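Local coordinates for protein transcriptional regulator I2 (Pseudomonas fluorescens A506, PDB 4MO7) that probably acts as a TetR-family DNA-binding transcriptional regulator and is a Crohn's disease-associated superantigen, at residues A[35-38]-A[39-43]; A[68-72]-A[73-77]; A[123-126]-A[127-130]. All blocks are in the same frame, centred on the assembly; numbering follows the deposited sequence. Where two conformers were deposited one is given.

Interaction 1: residues A[35-38]-A[39-43]. With MG (magnesium ion), chain B.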
loop_
_atom_site.group_PDB
_atom_site.type_symbol
_atom_site.label_atom_id
_atom_site.label_comp_id
_atom_site.label_asym_id
_atom_site.label_seq_id
_atom_site.Cartn_x
_atom_site.Cartn_y
_atom_site.Cartn_z
ATOM N N LEU A 35 9.267 22.425 -18.945
ATOM C CA LEU A 35 9.038 21.197 -18.183
ATOM C C LEU A 35 9.171 21.464 -16.695
ATOM O O LEU A 35 8.326 21.050 -15.920
ATOM C CB LEU A 35 10.054 20.103 -18.525
ATOM C CG LEU A 35 9.770 19.276 -19.756
ATOM C CD1 LEU A 35 10.627 18.025 -19.733
ATOM C CD2 LEU A 35 8.284 18.970 -19.757
ATOM N N GLN A 36 10.273 22.098 -16.297
ATOM C CA GLN A 36 10.521 22.300 -14.867
ATOM C C GLN A 36 9.494 23.223 -14.276
ATOM O O GLN A 36 9.085 23.031 -13.125
ATOM C CB GLN A 36 11.881 22.946 -14.664
ATOM C CG GLN A 36 13.033 22.083 -15.158
ATOM C CD GLN A 36 13.832 21.571 -14.001
ATOM O OE1 GLN A 36 13.713 20.404 -13.635
ATOM N NE2 GLN A 36 14.632 22.453 -13.385
ATOM N N THR A 37 9.080 24.239 -15.031
ATOM C CA THR A 37 8.050 25.150 -14.487
ATOM C C THR A 37 6.664 24.492 -14.473
ATOM O O THR A 37 5.919 24.671 -13.522
ATOM C CB THR A 37 7.974 26.488 -15.281
ATOM O OG1 THR A 37 9.270 27.088 -15.266
ATOM C CG2 THR A 37 6.963 27.440 -14.633
ATOM N N ALA A 38 6.328 23.727 -15.526
ATOM C CA ALA A 38 5.062 22.971 -15.548
ATOM C C ALA A 38 4.973 22.035 -14.355
ATOM O O ALA A 38 3.911 21.850 -13.753
ATOM C CB ALA A 38 4.984 22.142 -16.852
ATOM N N ALA A 39 6.093 21.405 -13.999
ATOM C CA ALA A 39 6.050 20.515 -12.832
ATOM C C ALA A 39 5.514 21.202 -11.603
ATOM O O ALA A 39 4.681 20.655 -10.906
ATOM C CB ALA A 39 7.413 19.907 -12.541
ATOM N N HIS A 40 5.936 22.443 -11.363
ATOM C CA HIS A 40 5.385 23.169 -10.216
ATOM C C HIS A 40 3.929 23.537 -10.344
ATOM O O HIS A 40 3.166 23.349 -9.362
ATOM C CB HIS A 40 6.189 24.431 -9.975
ATOM C CG HIS A 40 7.524 24.134 -9.431
ATOM N ND1 HIS A 40 7.743 23.879 -8.089
ATOM C CD2 HIS A 40 8.713 23.998 -10.046
ATOM C CE1 HIS A 40 9.014 23.595 -7.907
ATOM N NE2 HIS A 40 9.619 23.664 -9.076
ATOM N N LEU A 41 3.561 24.105 -11.498
ATOM C CA LEU A 41 2.171 24.527 -11.725
ATOM C C LEU A 41 1.255 23.312 -11.569
ATOM O O LEU A 41 0.267 23.355 -10.828
ATOM C CB LEU A 41 1.997 25.169 -13.090
ATOM C CG LEU A 41 2.195 26.695 -13.152
ATOM C CD1 LEU A 41 3.574 27.030 -12.614
ATOM C CD2 LEU A 41 2.091 27.144 -14.589
ATOM N N PHE A 42 1.634 22.196 -12.175
ATOM C CA PHE A 42 0.789 21.016 -12.058
ATOM C C PHE A 42 0.663 20.566 -10.616
ATOM O O PHE A 42 -0.414 20.162 -10.196
ATOM C CB PHE A 42 1.359 19.868 -12.909
ATOM C CG PHE A 42 1.278 20.088 -14.383
ATOM C CD1 PHE A 42 0.461 21.088 -14.936
ATOM C CD2 PHE A 42 2.053 19.305 -15.237
ATOM C CE1 PHE A 42 0.396 21.267 -16.287
ATOM C CE2 PHE A 42 1.995 19.474 -16.627
ATOM C CZ PHE A 42 1.170 20.474 -17.156
ATOM N N ARG A 43 1.764 20.603 -9.866
ATOM C CA ARG A 43 1.778 20.163 -8.473
ATOM C C ARG A 43 0.947 21.137 -7.655
ATOM O O ARG A 43 0.128 20.715 -6.825
ATOM C CB ARG A 43 3.212 20.165 -7.935
ATOM C CG ARG A 43 3.290 19.957 -6.404
ATOM C CD ARG A 43 2.580 18.666 -5.991
ATOM N NE ARG A 43 2.605 18.455 -4.532
ATOM C CZ ARG A 43 1.646 17.841 -3.838
ATOM N NH1 ARG A 43 0.565 17.365 -4.452
ATOM N NH2 ARG A 43 1.771 17.697 -2.525
HETATM MG MG MG B . 11.821 23.582 -9.515
#
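Three i to i+4 backbone hydrogen bonds, from Ala39 N to Leu35 O, Leu41 N to Thr37 O and Phe42 N to Ala38 O, show that residues 35-38 and 39-43 are successive turns of one helix. The last is short, 2.8 Å from Phe42 N to Ala38 O, and nearly straight, with an N-H...O angle of 171°. That carbonyl oxygen also lies over a face of the Phe42 ring, 3.2 Å from CG, because CG is anti to its own carbonyl carbon (chi1 -69°) and leans back over the preceding turn. Ala38 CB adds apolar packing on the same ring, 4.0 Å from CE2 and displaced toward the rim.

His40 uses an equivalent first torsion. Its ring edge meets Gln36 O close to the ring plane, with CD2 3.2 Å from that oxygen, a contact that probably helps to fix the tilt of the imidazole. NE2 is directed away from the backbone and binds a magnesium ion at 2.2 Å. With a metal on NE2, any ring proton would be expected on ND1.

Thr37 and Leu41 run side by side and point the same way. Leu41 CD1 touches Thr37 CG2 at 4.0 Å and is closer still to Thr37 O, at 3.4 Å, while the threonine hydroxyl is taken up one turn earlier by a hydrogen bond to Lys33 O.

Helix 30-45, within the TetR-type DNA-binding region, is packed between three others, Ala38 and Ala39 each touching two of them. Leu35, Ala38 and Ala39 pack on helix 73-97, and Thr37, Ala38 and Leu41 face helix 52-59. Ala39, His40, Phe42 and Arg43 meet helix 122-130, and Phe47 completes an edge-to-face ring pair with Phe42.

Interaction 2: residues A[68-72]-A[73-77]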
loop_
_atom_site.group_PDB
_atom_site.type_symbol
_atom_site.label_atom_id
_atom_site.label_comp_id
_atom_site.label_asym_id
_atom_site.label_seq_id
_atom_site.Cartn_x
_atom_site.Cartn_y
_atom_site.Cartn_z
ATOM N N HIS A 68 5.026 24.574 -29.630
ATOM C CA HIS A 68 6.162 24.344 -30.504
ATOM C C HIS A 68 7.088 23.250 -29.959
ATOM O O HIS A 68 7.874 22.660 -30.710
ATOM C CB HIS A 68 6.942 25.641 -30.714
ATOM C CG HIS A 68 8.326 25.419 -31.231
ATOM N ND1 HIS A 68 9.413 25.287 -30.396
ATOM C CD2 HIS A 68 8.794 25.257 -32.491
ATOM C CE1 HIS A 68 10.496 25.075 -31.119
ATOM N NE2 HIS A 68 10.151 25.059 -32.393
ATOM N N HIS A 69 7.004 22.965 -28.658
ATOM C CA HIS A 69 7.898 21.988 -28.013
ATOM C C HIS A 69 7.287 20.624 -27.642
ATOM O O HIS A 69 7.984 19.595 -27.575
ATOM C CB HIS A 69 8.456 22.604 -26.732
ATOM C CG HIS A 69 9.785 23.237 -26.931
ATOM N ND1 HIS A 69 10.937 22.495 -27.080
ATOM C CD2 HIS A 69 10.142 24.531 -27.084
ATOM C CE1 HIS A 69 11.954 23.305 -27.286
ATOM N NE2 HIS A 69 11.501 24.546 -27.289
ATOM N N PHE A 70 5.978 20.640 -27.404
ATOM C CA PHE A 70 5.262 19.445 -27.061
ATOM C C PHE A 70 4.058 19.437 -27.978
ATOM O O PHE A 70 3.585 20.506 -28.389
ATOM C CB PHE A 70 4.823 19.536 -25.596
ATOM C CG PHE A 70 5.974 19.603 -24.644
ATOM C CD1 PHE A 70 6.575 18.459 -24.230
ATOM C CD2 PHE A 70 6.478 20.824 -24.234
ATOM C CE1 PHE A 70 7.648 18.497 -23.375
ATOM C CE2 PHE A 70 7.529 20.889 -23.356
ATOM C CZ PHE A 70 8.137 19.725 -22.950
ATOM N N LYS A 71 3.550 18.252 -28.307
ATOM C CA LYS A 71 2.433 18.196 -29.246
ATOM C C LYS A 71 1.145 18.555 -28.584
ATOM O O LYS A 71 0.152 18.815 -29.262
ATOM C CB LYS A 71 2.232 16.775 -29.768
ATOM C CG LYS A 71 3.407 16.114 -30.395
ATOM C CD LYS A 71 2.978 14.719 -30.804
ATOM C CE LYS A 71 2.038 14.118 -29.768
ATOM N NZ LYS A 71 1.472 12.839 -30.254
ATOM N N SER A 72 1.138 18.529 -27.249
ATOM C CA SER A 72 -0.089 18.678 -26.477
ATOM C C SER A 72 0.215 18.947 -25.020
ATOM O O SER A 72 1.360 18.772 -24.566
ATOM C CB SER A 72 -0.905 17.381 -26.593
ATOM O OG SER A 72 -0.216 16.312 -25.955
ATOM N N LYS A 73 -0.783 19.402 -24.279
ATOM C CA LYS A 73 -0.645 19.576 -22.847
ATOM C C LYS A 73 -0.420 18.190 -22.198
ATOM O O LYS A 73 0.403 18.057 -21.291
ATOM C CB LYS A 73 -1.906 20.246 -22.284
ATOM C CG LYS A 73 -1.814 20.687 -20.804
ATOM C CD LYS A 73 -3.152 21.342 -20.346
ATOM C CE LYS A 73 -3.270 21.267 -18.868
ATOM N NZ LYS A 73 -4.651 21.496 -18.273
ATOM N N ASP A 74 -1.143 17.176 -22.668
ATOM C CA ASP A 74 -0.942 15.780 -22.232
ATOM C C ASP A 74 0.500 15.377 -22.379
ATOM O O ASP A 74 1.061 14.656 -21.560
ATOM C CB ASP A 74 -1.724 14.831 -23.136
ATOM C CG ASP A 74 -1.571 13.400 -22.722
ATOM O OD1 ASP A 74 -2.114 13.094 -21.655
ATOM O OD2 ASP A 74 -0.970 12.575 -23.478
ATOM N N GLU A 75 1.126 15.811 -23.472
ATOM C CA GLU A 75 2.542 15.473 -23.648
ATOM C C GLU A 75 3.478 16.197 -22.654
ATOM O O GLU A 75 4.513 15.638 -22.303
ATOM C CB GLU A 75 3.032 15.691 -25.080
ATOM C CG GLU A 75 4.408 15.110 -25.350
ATOM C CD GLU A 75 4.787 15.171 -26.810
ATOM O OE1 GLU A 75 4.927 14.101 -27.427
ATOM O OE2 GLU A 75 4.943 16.290 -27.332
ATOM N N ILE A 76 3.149 17.416 -22.232
ATOM C CA ILE A 76 3.918 18.090 -21.180
ATOM C C ILE A 76 3.856 17.246 -19.906
ATOM O O ILE A 76 4.883 17.071 -19.231
ATOM C CB ILE A 76 3.382 19.488 -20.861
ATOM C CG1 ILE A 76 3.457 20.347 -22.129
ATOM C CG2 ILE A 76 4.253 20.172 -19.810
ATOM C CD1 ILE A 76 2.831 21.709 -21.967
ATOM N N LEU A 77 2.673 16.698 -19.592
ATOM C CA LEU A 77 2.500 15.899 -18.361
ATOM C C LEU A 77 3.314 14.638 -18.455
ATOM O O LEU A 77 4.031 14.283 -17.504
ATOM C CB LEU A 77 1.031 15.554 -18.114
ATOM C CG LEU A 77 0.666 14.744 -16.857
ATOM C CD1 LEU A 77 1.053 15.458 -15.601
ATOM C CD2 LEU A 77 -0.860 14.389 -16.900
#
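Glu75 reaches back from the first turn of helix 73-97 to the loop residues Phe70, Lys71 and Ser72. Its CB rests 3.4 Å from Ser72 OG. CG, anti to the backbone N (chi1 -169°), continues the chain outward and passes Phe70 CD1 at 4.1 Å. The carboxyl carbon CD comes near the Lys71 side chain, which crosses Glu75 at about a right angle. At the tip the two oxygens part: OE1 lies against Lys71 CE at 3.7 Å, whereas OE2 accepts a hydrogen bond from Lys71 N at 2.6 Å. The N-H points well at its acceptor (163°), but it meets OE2 from above the carboxylate plane.

Ser72 is the N-cap of the helix. Its OG accepts from Glu75 N at 2.9 Å, and Ser72 O takes the first regular helical bond, from Ile76 N. Since Glu75 grips Lys71 N and not Ser72 N, the reciprocal bond of a capping box is absent.

On the buried side Ile76 CG1 sits over a face of the Phe70 ring, a CH-pi contact 4.0 Å from the centroid and 29° off the normal. Leu34 and Leu35 of helix 30-45 also touch this phenylalanine.

The charged groups of Lys71 and Glu75 are not in contact, NZ standing 4.6 Å from OE1, and the ion pair of Glu75 with Arg78 is long and weak. Ser72 OG thus satisfies an amide of the first turn, and the Glu75 carboxylate, near the helix start, works chiefly as an acceptor for the loop N-H of Lys71; the helix dipole would probably favour its negative charge there.

Interaction 3: residues A[123-126]-A[127-130]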
loop_
_atom_site.group_PDB
_atom_site.type_symbol
_atom_site.label_atom_id
_atom_site.label_comp_id
_atom_site.label_asym_id
_atom_site.label_seq_id
_atom_site.Cartn_x
_atom_site.Cartn_y
_atom_site.Cartn_z
ATOM N N GLU A 123 8.467 17.943 -6.753
ATOM C CA GLU A 123 7.137 18.278 -7.282
ATOM C C GLU A 123 6.753 17.370 -8.418
ATOM O O GLU A 123 5.594 17.021 -8.560
ATOM C CB GLU A 123 7.052 19.745 -7.744
ATOM C CG GLU A 123 7.335 20.746 -6.641
ATOM C CD GLU A 123 8.819 20.810 -6.317
ATOM O OE1 GLU A 123 9.606 20.234 -7.104
ATOM O OE2 GLU A 123 9.201 21.440 -5.305
ATOM N N ALA A 124 7.729 16.988 -9.236
ATOM C CA ALA A 124 7.420 16.211 -10.434
ATOM C C ALA A 124 7.052 14.743 -10.086
ATOM O O ALA A 124 6.327 14.069 -10.835
ATOM C CB ALA A 124 8.537 16.296 -11.411
ATOM N N MET A 125 7.519 14.277 -8.930
ATOM C CA MET A 125 7.144 12.958 -8.419
ATOM C C MET A 125 5.756 12.988 -7.834
ATOM O O MET A 125 4.981 12.025 -7.946
ATOM C CB MET A 125 8.085 12.551 -7.306
ATOM C CG MET A 125 7.632 11.306 -6.558
ATOM S SD MET A 125 8.829 10.011 -6.864
ATOM C CE MET A 125 8.349 9.483 -8.511
ATOM N N ALA A 126 5.443 14.085 -7.157
ATOM C CA ALA A 126 4.110 14.239 -6.612
ATOM C C ALA A 126 3.115 14.340 -7.753
ATOM O O ALA A 126 1.954 13.946 -7.607
ATOM C CB ALA A 126 4.037 15.497 -5.714
ATOM N N VAL A 127 3.576 14.873 -8.885
ATOM C CA VAL A 127 2.714 14.983 -10.047
ATOM C C VAL A 127 2.435 13.569 -10.574
ATOM O O VAL A 127 1.309 13.233 -10.920
ATOM C CB VAL A 127 3.319 15.916 -11.137
ATOM C CG1 VAL A 127 2.597 15.735 -12.451
ATOM C CG2 VAL A 127 3.273 17.391 -10.709
ATOM N N LEU A 128 3.468 12.732 -10.592
ATOM C CA LEU A 128 3.359 11.367 -11.124
ATOM C C LEU A 128 2.305 10.589 -10.354
ATOM O O LEU A 128 1.494 9.859 -10.920
ATOM C CB LEU A 128 4.734 10.654 -11.097
ATOM C CG LEU A 128 4.716 9.245 -11.714
ATOM C CD1 LEU A 128 6.051 8.922 -12.329
ATOM C CD2 LEU A 128 4.349 8.152 -10.694
ATOM N N VAL A 129 2.293 10.776 -9.050
ATOM C CA VAL A 129 1.412 10.005 -8.194
ATOM C C VAL A 129 -0.021 10.495 -8.292
ATOM O O VAL A 129 -0.949 9.704 -8.488
ATOM C CB VAL A 129 1.933 10.039 -6.732
ATOM C CG1 VAL A 129 0.939 9.369 -5.809
ATOM C CG2 VAL A 129 3.376 9.375 -6.637
ATOM N N TYR A 130 -0.231 11.807 -8.206
ATOM C CA TYR A 130 -1.604 12.293 -8.213
ATOM C C TYR A 130 -2.233 12.615 -9.534
ATOM O O TYR A 130 -3.469 12.687 -9.591
ATOM C CB TYR A 130 -1.765 13.486 -7.258
ATOM C CG TYR A 130 -1.515 13.074 -5.838
ATOM C CD1 TYR A 130 -2.329 12.133 -5.216
ATOM C CD2 TYR A 130 -0.443 13.594 -5.121
ATOM C CE1 TYR A 130 -2.091 11.734 -3.916
ATOM C CE2 TYR A 130 -0.208 13.205 -3.813
ATOM C CZ TYR A 130 -1.029 12.275 -3.221
ATOM O OH TYR A 130 -0.781 11.894 -1.922
#
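Ala126 O approaches the Tyr130 ring obliquely, 3.5 Å from CD2, while Val129 CG1 lies over the centre of one face of that ring, 4.2 Å above the plane. The same carbonyl oxygen accepts the backbone bond from Tyr130 N, the straightest of the four in this turn at 167°. CG of Tyr130 stands beside its own backbone N (chi1 -64°), which tips the ring back toward Ala126.

The other i to i+4 bonds, to Glu123 O, Ala124 O and Met125 O, are more bent. The N-H...O angle falls to 138° where Val127 N meets Glu123 O, and Leu128 N lies well above the carbonyl plane of Ala124.

Branched side chains press on these same carbonyls. Val127 CG2 is 3.2 Å from Glu123 O, and Val129 CG2 is 3.4 Å from Met125 O. Between side chains, Met125 CE and Leu128 CD1 come only to 4.5 Å, a loose apolar contact.

Cohesion here consequently comes mostly from the backbone: each accepting carbonyl is bonded by an amide and brushed by carbon, and side chains such as Val127 pack on neighbouring helices, against Leu77 and Phe42, more than on each other.

Interactions 1 and 2 belong to the TetR-type DNA-binding region and have centres about 13 Å apart; Leu35 CD2 meets Phe70 CZ at 3.3 Å, and Ala38 CB meets Ile76 CG2 at 3.6 Å. Interaction 3, in the tetracycline-repressor-like C-terminal region, is about 10 Å from interaction 1 between centres and about 17 Å from interaction 2. Val127 bridges all three: its CG2 packs on Ala39 O at 3.6 Å and its CG1 on Leu77 CD1 at 3.5 Å. The magnesium ion lies at the border of interactions 1 and 3: His40 binds it, the Glu123 side chain is about 5 Å away, and the side chain of Ile76 of interaction 2 about 13 Å.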